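Local coordinates for glucose dehydrogenase (Serratia sp. FS14, PDB 7CDY), which belongs to the glucose/sorbosone dehydrogenase family, is built as a beta-propeller and carries a bound calcium ion, at residues 122-127 against 189-194. Numbering follows the deposited sequence.
Sequences GNHFGG and GHRNPQ
G126 and P193 bring the two backbones closest, their CA atoms 5.0 Å apart, where the loop ahead of strand 129-131 meets strand 192-198. These are the first strands of two four-stranded antiparallel sheets of the beta-propeller, so the contact joins neighbouring blades in the buried interior. The positive phi of G126 (64°) favours glycine at this position. Its CA lies 3.4 Å from P193 O in a CA-H...O contact; that carbonyl has no conventional hydrogen-bond partner. The N192 side chain serves both the loop backbone and the H124 ring. With CG anti to its backbone N (chi1 -168°), its amide reaches across to the loop, and OD1 accepts a hydrogen bond from G126 N at 2.9 Å, bent at the hydrogen. The same side chain lays CB over one face of the H124 imidazole, a CH-pi contact 4.0 Å from the ring centroid. R191 meets that ring at its edge: H124 CE1 sits over a face of the guanidinium, 3.3 Å from R191 NH2, with the two planes steeply inclined. H124 ND1 is hydrogen-bonded to E143, while H210 is the strongest polar partner of the R191 side chain. Beyond N192, one water donates to G126 O at 2.7 Å and accepts from Q194 NE2 at 3.1 Å.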
loop_
_atom_site.group_PDB
_atom_site.type_symbol
_atom_site.label_atom_id
_atom_site.label_comp_id
_atom_site.label_asym_id
_atom_site.label_seq_id
_atom_site.Cartn_x
_atom_site.Cartn_y
_atom_site.Cartn_z
ATOM N N GLY A 122 12.179 -9.643 -7.604
ATOM C CA GLY A 122 11.269 -10.199 -6.625
ATOM C C GLY A 122 10.971 -9.314 -5.431
ATOM O O GLY A 122 10.014 -9.574 -4.698
ATOM N N ASN A 123 11.765 -8.267 -5.221
ATOM C CA ASN A 123 11.616 -7.434 -4.035
ATOM C C ASN A 123 11.272 -5.980 -4.365
ATOM O O ASN A 123 11.609 -5.462 -5.436
ATOM C CB ASN A 123 12.883 -7.484 -3.158
ATOM C CG ASN A 123 13.066 -8.834 -2.488
ATOM O OD1 ASN A 123 12.301 -9.207 -1.597
ATOM N ND2 ASN A 123 14.073 -9.579 -2.925
ATOM N N HIS A 124 10.573 -5.339 -3.426
ATOM C CA HIS A 124 10.401 -3.879 -3.358
ATOM C C HIS A 124 9.628 -3.315 -4.553
ATOM O O HIS A 124 10.087 -2.423 -5.277
ATOM C CB HIS A 124 11.726 -3.145 -3.153
ATOM C CG HIS A 124 12.388 -3.453 -1.846
ATOM N ND1 HIS A 124 13.505 -2.774 -1.416
ATOM C CD2 HIS A 124 12.085 -4.340 -0.867
ATOM C CE1 HIS A 124 13.882 -3.240 -0.237
ATOM N NE2 HIS A 124 13.034 -4.191 0.120
ATOM N N PHE A 125 8.417 -3.843 -4.739
ATOM C CA PHE A 125 7.487 -3.291 -5.709
ATOM C C PHE A 125 6.683 -2.131 -5.145
ATOM O O PHE A 125 6.134 -1.338 -5.917
ATOM C CB PHE A 125 6.541 -4.398 -6.189
ATOM C CG PHE A 125 7.234 -5.471 -6.992
ATOM C CD1 PHE A 125 7.566 -5.232 -8.320
ATOM C CD2 PHE A 125 7.590 -6.696 -6.427
ATOM C CE1 PHE A 125 8.215 -6.188 -9.077
ATOM C CE2 PHE A 125 8.257 -7.659 -7.185
ATOM C CZ PHE A 125 8.556 -7.408 -8.509
ATOM N N GLY A 126 6.591 -2.011 -3.824
ATOM C CA GLY A 126 5.581 -1.120 -3.266
ATOM C C GLY A 126 4.210 -1.650 -3.638
ATOM O O GLY A 126 3.894 -2.828 -3.420
ATOM N N GLY A 127 3.378 -0.805 -4.237
ATOM C CA GLY A 127 2.142 -1.270 -4.843
ATOM C C GLY A 127 0.872 -0.701 -4.258
ATOM O O GLY A 127 -0.201 -0.900 -4.852
ATOM N N GLY A 189 12.854 9.336 -2.767
ATOM C CA GLY A 189 13.595 8.879 -1.603
ATOM C C GLY A 189 12.832 7.953 -0.683
ATOM O O GLY A 189 13.026 8.003 0.540
ATOM N N HIS A 190 11.983 7.092 -1.244
ATOM C CA HIS A 190 11.250 6.080 -0.499
ATOM C C HIS A 190 11.886 4.711 -0.725
ATOM O O HIS A 190 12.501 4.459 -1.765
ATOM C CB HIS A 190 9.784 6.065 -0.956
ATOM C CG HIS A 190 9.087 7.375 -0.760
ATOM N ND1 HIS A 190 8.760 7.862 0.489
ATOM C CD2 HIS A 190 8.685 8.321 -1.647
ATOM C CE1 HIS A 190 8.168 9.040 0.363
ATOM N NE2 HIS A 190 8.113 9.340 -0.921
ATOM N N ARG A 191 11.757 3.832 0.278
ATOM C CA ARG A 191 12.346 2.498 0.184
ATOM C C ARG A 191 11.359 1.452 -0.342
ATOM O O ARG A 191 11.422 1.082 -1.519
ATOM C CB ARG A 191 12.966 2.067 1.515
ATOM C CG ARG A 191 13.728 0.763 1.423
ATOM C CD ARG A 191 14.381 0.429 2.763
ATOM N NE ARG A 191 15.001 -0.892 2.739
ATOM C CZ ARG A 191 14.328 -2.023 2.900
ATOM N NH1 ARG A 191 13.028 -1.984 3.154
ATOM N NH2 ARG A 191 14.960 -3.183 2.836
ATOM N N ASN A 192 10.468 0.933 0.506
ATOM C CA ASN A 192 9.436 -0.001 0.062
ATOM C C ASN A 192 8.134 0.308 0.776
ATOM O O ASN A 192 7.871 -0.203 1.874
ATOM C CB ASN A 192 9.820 -1.462 0.278
ATOM C CG ASN A 192 8.872 -2.381 -0.440
ATOM O OD1 ASN A 192 8.344 -2.019 -1.490
ATOM N ND2 ASN A 192 8.640 -3.565 0.114
ATOM N N PRO A 193 7.292 1.150 0.176
ATOM C CA PRO A 193 6.060 1.600 0.849
ATOM C C PRO A 193 4.949 0.571 0.724
ATOM O O PRO A 193 4.512 0.244 -0.384
ATOM C CB PRO A 193 5.701 2.895 0.110
ATOM C CG PRO A 193 6.356 2.756 -1.249
ATOM C CD PRO A 193 7.557 1.865 -1.087
ATOM N N GLN A 194 4.462 0.091 1.870
ATOM C CA GLN A 194 3.317 -0.807 1.898
ATOM C C GLN A 194 2.155 -0.217 2.696
ATOM O O GLN A 194 1.250 -0.949 3.116
ATOM C CB GLN A 194 3.710 -2.221 2.339
ATOM C CG GLN A 194 4.596 -2.923 1.288
ATOM C CD GLN A 194 4.918 -4.371 1.613
ATOM O OE1 GLN A 194 4.894 -4.783 2.769
ATOM N NE2 GLN A 194 5.218 -5.151 0.578
HETATM O O HOH W 1 4.991 -5.138 -2.511
#